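3-deoxy-D-manno-octulosonate 8-phosphate phosphatase KdsC (Xanthomonas campestris pv. campestris, PDB 4NAV) probably hydrolyses 3-deoxy-D-manno-octulosonate 8-phosphate to 3-deoxy-D-manno-octulosonate and inorganic phosphate, a magnesium-dependent step of lipopolysaccharide biosynthesis. Local coordinates at the interface of chains A and B. Numbering follows the deposited sequence. Chains: chain A/B, Hypothetical protein XCC279.

Contact 1: the interface of chains A and B. Residues chain A 3, 164, 173, 177; chain B 139-141, 144.
A:Tyr3 lays one face of its phenol ring on B:Pro140, whose CB sits 3.7 Å from the centroid of the A:Tyr3 ring in a CH-pi contact; proline suits the place because its rigid, apolar ring can press CB onto the phenol face. The same tyrosine meets B:Trp141 edge-to-face, the planes 76° apart, with NE1 of the indole in plane at the rim of the phenol. With CG anti to the backbone N (chi1 159°), the ring of A:Tyr3 extends toward A:Asp164, and its hydroxyl OH hydrogen-bonds to OD2 of that carboxylate at 3.1 Å, bracing the ring. At the other end, the backbone N of A:Tyr3 donates to OE2 of B:Glu144 at 2.9 Å, arriving from above the carboxylate plane. The broad indole of B:Trp141 suits a partly apolar cleft: CD1 of A:Ile177 lies over one face, CG2 of A:Val173 is 3.8 Å from CZ2 of B:Trp141, and the far end of the six-membered ring slides past A:Asp164. B:His139 turns its ring edge to that carboxylate, the two planes 86° apart. The patch docks the short helix 140-143 of one subunit against the N-terminal segment and C-terminal helices of its neighbour, and probably helps to hold the tetramer together.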
ATOM      1  N   TYR A   3     -17.899 -16.737 -14.138  1.00 53.85           N
ATOM      2  CA  TYR A   3     -16.623 -16.100 -14.484  1.00 46.87           C
ATOM      3  C   TYR A   3     -15.782 -17.024 -15.343  1.00 43.45           C
ATOM      4  O   TYR A   3     -15.652 -18.200 -15.021  1.00 43.12           O
ATOM      5  CB  TYR A   3     -15.866 -15.769 -13.218  1.00 44.49           C
ATOM      6  CG  TYR A   3     -14.369 -15.568 -13.346  1.00 42.57           C
ATOM      7  CD1 TYR A   3     -13.815 -14.344 -13.736  1.00 40.97           C
ATOM      8  CD2 TYR A   3     -13.499 -16.581 -12.971  1.00 41.56           C
ATOM      9  CE1 TYR A   3     -12.434 -14.151 -13.788  1.00 38.50           C
ATOM     10  CE2 TYR A   3     -12.139 -16.406 -13.032  1.00 39.59           C
ATOM     11  CZ  TYR A   3     -11.601 -15.202 -13.434  1.00 40.45           C
ATOM     12  OH  TYR A   3     -10.213 -15.095 -13.454  1.00 42.52           O
ATOM     13  N   ASP A 164      -5.023 -18.086 -14.142  1.00 26.24           N
ATOM     14  CA  ASP A 164      -6.405 -18.475 -14.412  1.00 26.32           C
ATOM     15  C   ASP A 164      -6.688 -18.690 -15.905  1.00 25.65           C
ATOM     16  O   ASP A 164      -7.311 -19.688 -16.290  1.00 26.42           O
ATOM     17  CB  ASP A 164      -7.343 -17.438 -13.862  1.00 27.06           C
ATOM     18  CG  ASP A 164      -7.318 -17.363 -12.345  1.00 28.40           C
ATOM     19  OD1 ASP A 164      -6.816 -18.305 -11.687  1.00 29.15           O
ATOM     20  OD2 ASP A 164      -7.858 -16.374 -11.802  1.00 29.64           O
ATOM     21  N   VAL A 173     -10.022 -26.097 -14.772  1.00 33.21           N
ATOM     22  CA  VAL A 173     -10.659 -25.345 -13.692  1.00 33.98           C
ATOM     23  C   VAL A 173     -11.647 -26.238 -12.928  1.00 34.81           C
ATOM     24  O   VAL A 173     -11.602 -26.323 -11.699  1.00 34.39           O
ATOM     25  CB  VAL A 173     -11.089 -23.875 -14.058  1.00 34.04           C
ATOM     26  CG1 VAL A 173     -11.290 -23.628 -15.525  1.00 34.96           C
ATOM     27  CG2 VAL A 173     -12.324 -23.413 -13.307  1.00 35.02           C
ATOM     28  N   ILE A 177     -11.636 -26.758  -8.826  1.00 39.79           N
ATOM     29  CA  ILE A 177     -12.775 -26.549  -7.942  1.00 41.16           C
ATOM     30  C   ILE A 177     -13.240 -27.798  -7.212  1.00 41.80           C
ATOM     31  O   ILE A 177     -13.571 -27.742  -6.034  1.00 43.46           O
ATOM     32  CB  ILE A 177     -13.937 -25.885  -8.720  1.00 41.62           C
ATOM     33  CG1 ILE A 177     -13.713 -24.353  -8.720  1.00 41.09           C
ATOM     34  CG2 ILE A 177     -15.303 -26.200  -8.110  1.00 43.00           C
ATOM     35  CD1 ILE A 177     -14.272 -23.684  -9.951  1.00 41.57           C
TER
ATOM     36  N   HIS B 139     -11.364 -13.904  -4.662  1.00 33.03           N
ATOM     37  CA  HIS B 139     -11.273 -14.546  -5.968  1.00 33.98           C
ATOM     38  C   HIS B 139     -12.658 -14.882  -6.528  1.00 34.87           C
ATOM     39  O   HIS B 139     -13.506 -15.316  -5.781  1.00 35.47           O
ATOM     40  CB  HIS B 139     -10.484 -15.833  -5.904  1.00 34.64           C
ATOM     41  CG  HIS B 139     -10.149 -16.355  -7.260  1.00 35.70           C
ATOM     42  ND1 HIS B 139      -9.039 -15.945  -7.961  1.00 36.03           N
ATOM     43  CD2 HIS B 139     -10.831 -17.179  -8.088  1.00 36.79           C
ATOM     44  CE1 HIS B 139      -9.019 -16.536  -9.142  1.00 37.03           C
ATOM     45  NE2 HIS B 139     -10.090 -17.304  -9.238  1.00 37.52           N
ATOM     46  N   PRO B 140     -12.889 -14.672  -7.840  1.00 36.08           N
ATOM     47  CA  PRO B 140     -14.213 -14.887  -8.425  1.00 36.26           C
ATOM     48  C   PRO B 140     -14.758 -16.281  -8.220  1.00 36.05           C
ATOM     49  O   PRO B 140     -15.943 -16.443  -8.039  1.00 37.21           O
ATOM     50  CB  PRO B 140     -14.000 -14.649  -9.920  1.00 37.36           C
ATOM     51  CG  PRO B 140     -12.801 -13.775 -10.003  1.00 37.58           C
ATOM     52  CD  PRO B 140     -11.951 -14.072  -8.808  1.00 36.88           C
ATOM     53  N   TRP B 141     -13.911 -17.288  -8.223  1.00 35.75           N
ATOM     54  CA  TRP B 141     -14.382 -18.629  -7.888  1.00 36.07           C
ATOM     55  C   TRP B 141     -15.055 -18.756  -6.523  1.00 36.92           C
ATOM     56  O   TRP B 141     -15.905 -19.644  -6.352  1.00 39.25           O
ATOM     57  CB  TRP B 141     -13.277 -19.669  -7.992  1.00 35.70           C
ATOM     58  CG  TRP B 141     -12.819 -19.852  -9.348  1.00 35.33           C
ATOM     59  CD1 TRP B 141     -13.563 -19.777 -10.480  1.00 35.72           C
ATOM     60  CD2 TRP B 141     -11.492 -20.173  -9.754  1.00 35.68           C
ATOM     61  NE1 TRP B 141     -12.769 -20.013 -11.577  1.00 36.69           N
ATOM     62  CE2 TRP B 141     -11.494 -20.259 -11.161  1.00 36.22           C
ATOM     63  CE3 TRP B 141     -10.295 -20.398  -9.065  1.00 35.52           C
ATOM     64  CZ2 TRP B 141     -10.344 -20.536 -11.901  1.00 37.01           C
ATOM     65  CZ3 TRP B 141      -9.131 -20.684  -9.803  1.00 36.29           C
ATOM     66  CH2 TRP B 141      -9.164 -20.751 -11.202  1.00 36.98           C
ATOM     67  N   GLU B 144     -18.398 -16.124  -6.573  1.00 37.10           N
ATOM     68  CA  GLU B 144     -19.480 -16.821  -7.287  1.00 39.18           C
ATOM     69  C   GLU B 144     -20.256 -17.794  -6.435  1.00 39.30           C
ATOM     70  O   GLU B 144     -21.371 -18.173  -6.788  1.00 38.18           O
ATOM     71  CB  GLU B 144     -18.868 -17.733  -8.342  1.00 41.08           C
ATOM     72  CG  GLU B 144     -18.722 -17.199  -9.731  1.00 42.96           C
ATOM     73  CD  GLU B 144     -18.188 -18.298 -10.626  1.00 46.66           C
ATOM     74  OE1 GLU B 144     -17.528 -19.223 -10.114  1.00 46.04           O
ATOM     75  OE2 GLU B 144     -18.489 -18.294 -11.824  1.00 52.09           O
TER

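Contact 2: the interface of chains A and B. Residues chain A 48-50, 80; chain B 28, 34, 36, 38.
A:Arg80 reaches across the ring of B:Tyr38. Its CB lies 4.0 Å from CE1 of B:Tyr38; CG sits over the centre of its own chain's A:Phe48 ring, 3.7 Å above the plane. The bend at chi2 (54°) brings CD back to B:Tyr38, 3.5 Å from its CZ. NE and CZ pass near the B:Tyr38 hydroxyl OH without bonding to it; NH1 donates it a fairly straight hydrogen bond of 3.0 Å, OH lying in the guanidinium plane and A:Phe48 CB over one face. Arginine suits the place, combining an apolar stem for aromatic packing with a planar donor end. Tyrosine offers that donor a hydroxyl and A:Phe48 an aromatic face, their rings meeting edge-to-face, planes 79° apart. Alongside these side chains the backbones pair: B:Leu36 N donates to A:Phe48 O at 2.9 Å, and A:Phe48 N returns a bond to B:Leu36 O. A:Val50 N, starting helix 50-61, donates to B:Gly34 O, and its short, branched side chain fits two methyls round that carbonyl, where the partner has no side chain. The antiparallel bridge joins strands of two subunits and sets A:Val50 beside B:Asp28, second aspartate of the HAD-family DxD motif and its general acid/base, which probably also contacts substrate, suggesting that assembly helps to shape the active site.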
ATOM      1  N   PHE A  48       4.953  -9.933  -2.025  1.00 38.78           N
ATOM      2  CA  PHE A  48       4.238 -10.830  -2.930  1.00 37.64           C
ATOM      3  C   PHE A  48       2.786 -10.918  -2.484  1.00 37.63           C
ATOM      4  O   PHE A  48       2.425 -10.344  -1.459  1.00 39.21           O
ATOM      5  CB  PHE A  48       4.875 -12.218  -2.911  1.00 38.25           C
ATOM      6  CG  PHE A  48       6.305 -12.211  -3.318  1.00 38.54           C
ATOM      7  CD1 PHE A  48       6.654 -12.310  -4.648  1.00 37.92           C
ATOM      8  CD2 PHE A  48       7.301 -12.029  -2.383  1.00 39.22           C
ATOM      9  CE1 PHE A  48       7.991 -12.273  -5.035  1.00 38.11           C
ATOM     10  CE2 PHE A  48       8.628 -11.975  -2.766  1.00 39.80           C
ATOM     11  CZ  PHE A  48       8.977 -12.106  -4.093  1.00 38.92           C
ATOM     12  N   ASN A  49       1.960 -11.600  -3.275  1.00 36.50           N
ATOM     13  CA  ASN A  49       0.521 -11.595  -3.121  1.00 36.24           C
ATOM     14  C   ASN A  49       0.016 -13.027  -3.018  1.00 36.66           C
ATOM     15  O   ASN A  49       0.398 -13.841  -3.843  1.00 36.60           O
ATOM     16  CB  ASN A  49      -0.090 -10.953  -4.354  1.00 36.39           C
ATOM     17  CG  ASN A  49      -1.608 -11.001  -4.336  1.00 37.07           C
ATOM     18  OD1 ASN A  49      -2.218 -12.043  -4.626  1.00 36.07           O
ATOM     19  ND2 ASN A  49      -2.231  -9.843  -4.105  1.00 37.67           N
ATOM     20  N   VAL A  50      -0.891 -13.324  -2.089  1.00 36.15           N
ATOM     21  CA  VAL A  50      -1.332 -14.697  -1.912  1.00 36.94           C
ATOM     22  C   VAL A  50      -2.182 -15.242  -3.024  1.00 35.74           C
ATOM     23  O   VAL A  50      -2.136 -16.434  -3.265  1.00 34.08           O
ATOM     24  CB  VAL A  50      -2.099 -14.950  -0.597  1.00 40.72           C
ATOM     25  CG1 VAL A  50      -1.193 -14.637   0.599  1.00 42.02           C
ATOM     26  CG2 VAL A  50      -3.413 -14.161  -0.550  1.00 41.45           C
ATOM     27  N   ARG A  80      10.818 -17.274  -1.636  1.00 52.63           N
ATOM     28  CA  ARG A  80       9.477 -17.288  -2.179  1.00 49.53           C
ATOM     29  C   ARG A  80       9.230 -18.498  -3.079  1.00 50.28           C
ATOM     30  O   ARG A  80       8.165 -19.128  -3.016  1.00 46.38           O
ATOM     31  CB  ARG A  80       9.210 -15.997  -2.960  1.00 48.32           C
ATOM     32  CG  ARG A  80       7.798 -15.825  -3.511  1.00 45.63           C
ATOM     33  CD  ARG A  80       6.726 -15.958  -2.442  1.00 46.07           C
ATOM     34  NE  ARG A  80       5.374 -15.837  -3.012  1.00 46.09           N
ATOM     35  CZ  ARG A  80       4.236 -16.018  -2.335  1.00 45.32           C
ATOM     36  NH1 ARG A  80       4.253 -16.349  -1.044  1.00 45.73           N
ATOM     37  NH2 ARG A  80       3.076 -15.852  -2.957  1.00 44.44           N
TER
ATOM     38  N   ASP B  28      -5.168 -14.475   5.523  1.00 46.21           N
ATOM     39  CA  ASP B  28      -4.699 -13.811   4.310  1.00 43.63           C
ATOM     40  C   ASP B  28      -5.779 -13.610   3.302  1.00 40.32           C
ATOM     41  O   ASP B  28      -6.468 -14.553   2.894  1.00 41.51           O
ATOM     42  CB  ASP B  28      -3.537 -14.555   3.699  1.00 44.94           C
ATOM     43  CG  ASP B  28      -2.285 -14.340   4.475  1.00 48.85           C
ATOM     44  OD1 ASP B  28      -1.773 -13.172   4.482  1.00 57.25           O
ATOM     45  OD2 ASP B  28      -1.854 -15.297   5.132  1.00 49.31           O
ATOM     46  N   GLY B  34      -4.002  -9.514   1.314  1.00 33.16           N
ATOM     47  CA  GLY B  34      -3.425 -10.607   0.563  1.00 34.48           C
ATOM     48  C   GLY B  34      -1.925 -10.570   0.462  1.00 34.96           C
ATOM     49  O   GLY B  34      -1.303 -11.488  -0.090  1.00 35.57           O
ATOM     50  N   LEU B  36       2.042 -10.565   1.396  1.00 35.80           N
ATOM     51  CA  LEU B  36       3.074 -11.128   2.243  1.00 37.08           C
ATOM     52  C   LEU B  36       4.387 -10.417   1.979  1.00 37.18           C
ATOM     53  O   LEU B  36       4.967 -10.529   0.899  1.00 36.58           O
ATOM     54  CB  LEU B  36       3.270 -12.625   1.979  1.00 37.63           C
ATOM     55  CG  LEU B  36       2.196 -13.556   2.529  1.00 38.04           C
ATOM     56  CD1 LEU B  36       2.450 -15.009   2.089  1.00 40.81           C
ATOM     57  CD2 LEU B  36       2.126 -13.493   4.036  1.00 37.99           C
ATOM     58  N   TYR B  38       8.109 -10.315   2.295  1.00 43.60           N
ATOM     59  CA  TYR B  38       9.247 -11.201   2.464  1.00 47.67           C
ATOM     60  C   TYR B  38      10.508 -10.387   2.627  1.00 50.87           C
ATOM     61  O   TYR B  38      10.797  -9.491   1.830  1.00 49.95           O
ATOM     62  CB  TYR B  38       9.449 -12.088   1.243  1.00 47.32           C
ATOM     63  CG  TYR B  38       8.624 -13.349   1.184  1.00 46.09           C
ATOM     64  CD1 TYR B  38       9.241 -14.590   1.073  1.00 47.66           C
ATOM     65  CD2 TYR B  38       7.246 -13.297   1.195  1.00 44.24           C
ATOM     66  CE1 TYR B  38       8.511 -15.755   0.985  1.00 48.00           C
ATOM     67  CE2 TYR B  38       6.502 -14.449   1.096  1.00 44.10           C
ATOM     68  CZ  TYR B  38       7.147 -15.682   0.994  1.00 46.46           C
ATOM     69  OH  TYR B  38       6.436 -16.847   0.915  1.00 46.24           O
TER

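Contact 3: the interface of chains A and B. Residues chain A 33, 155-156; chain B 35.
B:Arg35 extends its guanidinium group toward two acidic side chains of chain A, one alongside and one over its face, burying 50 Å² of its surface. Its NH2 faces OE2 of A:Glu156 at 3.9 Å, a long salt bridge better read as electrostatic attraction than as a directed bond. The two side chains lie side by side and point the same way, their flat ends nearly parallel at 17° between planes. A:Glu156 is extended beyond CG, which carries its carboxylate forward to the level of the arginine tip. A:Asp33 approaches from another direction: its OD2 stands 4.2 Å above the guanidinium plane of B:Arg35, over the centre, rather than at an N-H edge. Here too the effect is probably one of charge, the two carboxylates together offsetting that of the arginine. Arginine suits this place because its long chain, bent at chi3 (-139°), can project a delocalised charge toward both carboxylates. A:Gly155 flanks it, its carbonyl O 4.4 Å from NE of B:Arg35; glycine also readily takes up the positive phi found here (77°). In the fold, B:Arg35 begins strand 35-38, whereas A:Asp33 lies just before the equivalent strand of its chain and A:Gly155 and A:Glu156 occupy the loop preceding helix 158-169.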
ATOM      1  N   ASP A  33       4.404  -4.997  -6.698  1.00 37.62           N
ATOM      2  CA  ASP A  33       3.935  -3.689  -7.215  1.00 36.21           C
ATOM      3  C   ASP A  33       5.083  -2.735  -7.589  1.00 36.43           C
ATOM      4  O   ASP A  33       4.876  -1.519  -7.726  1.00 36.31           O
ATOM      5  CB  ASP A  33       3.015  -3.008  -6.194  1.00 36.96           C
ATOM      6  CG  ASP A  33       3.669  -2.833  -4.830  1.00 38.63           C
ATOM      7  OD1 ASP A  33       4.863  -3.141  -4.672  1.00 37.94           O
ATOM      8  OD2 ASP A  33       2.950  -2.422  -3.900  1.00 42.77           O
ATOM      9  N   GLY A 155       1.526  -7.435  -8.364  1.00 41.90           N
ATOM     10  CA  GLY A 155       1.439  -7.484  -6.906  1.00 44.94           C
ATOM     11  C   GLY A 155       0.023  -7.287  -6.380  1.00 45.56           C
ATOM     12  O   GLY A 155      -0.181  -7.203  -5.161  1.00 45.30           O
ATOM     13  N   GLU A 156      -0.943  -7.229  -7.301  1.00 46.29           N
ATOM     14  CA  GLU A 156      -2.372  -7.120  -6.965  1.00 47.11           C
ATOM     15  C   GLU A 156      -3.213  -8.134  -7.775  1.00 43.24           C
ATOM     16  O   GLU A 156      -4.307  -7.848  -8.201  1.00 41.24           O
ATOM     17  CB  GLU A 156      -2.833  -5.681  -7.207  1.00 50.04           C
ATOM     18  CG  GLU A 156      -2.160  -4.665  -6.273  1.00 54.02           C
ATOM     19  CD  GLU A 156      -2.429  -3.202  -6.623  1.00 59.10           C
ATOM     20  OE1 GLU A 156      -3.340  -2.905  -7.462  1.00 60.46           O
ATOM     21  OE2 GLU A 156      -1.727  -2.335  -6.028  1.00 62.53           O
TER
ATOM     22  N   ARG B  35      -1.336  -9.509   0.983  1.00 34.89           N
ATOM     23  CA  ARG B  35       0.092  -9.302   0.813  1.00 36.56           C
ATOM     24  C   ARG B  35       0.947  -9.988   1.865  1.00 35.47           C
ATOM     25  O   ARG B  35       0.588 -10.035   3.035  1.00 34.12           O
ATOM     26  CB  ARG B  35       0.402  -7.816   0.848  1.00 39.69           C
ATOM     27  CG  ARG B  35       0.495  -7.192  -0.526  1.00 41.69           C
ATOM     28  CD  ARG B  35       0.761  -5.716  -0.402  1.00 44.67           C
ATOM     29  NE  ARG B  35      -0.028  -4.996  -1.384  1.00 49.29           N
ATOM     30  CZ  ARG B  35      -0.223  -3.696  -1.362  1.00 52.02           C
ATOM     31  NH1 ARG B  35       0.328  -2.956  -0.379  1.00 51.85           N
ATOM     32  NH2 ARG B  35      -0.956  -3.148  -2.331  1.00 51.71           N
TER

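Contacts 2 and 3 are neighbours, the centres of their C-alpha atoms about 8 Å apart, and they share strand 35-38 of chain B: alternate residues face the paired strand region of contact 2, while the arginine at the strand's start serves contact 3. Contact 1 lies about 19 Å from each and uses different elements, although its helix 158-169 follows closely on the chain A loop of contact 3. Two separated patches should resist rocking of one subunit on the other better than either alone. Because the interface is not an exact two-fold, such pairings may propagate round the homotetramer.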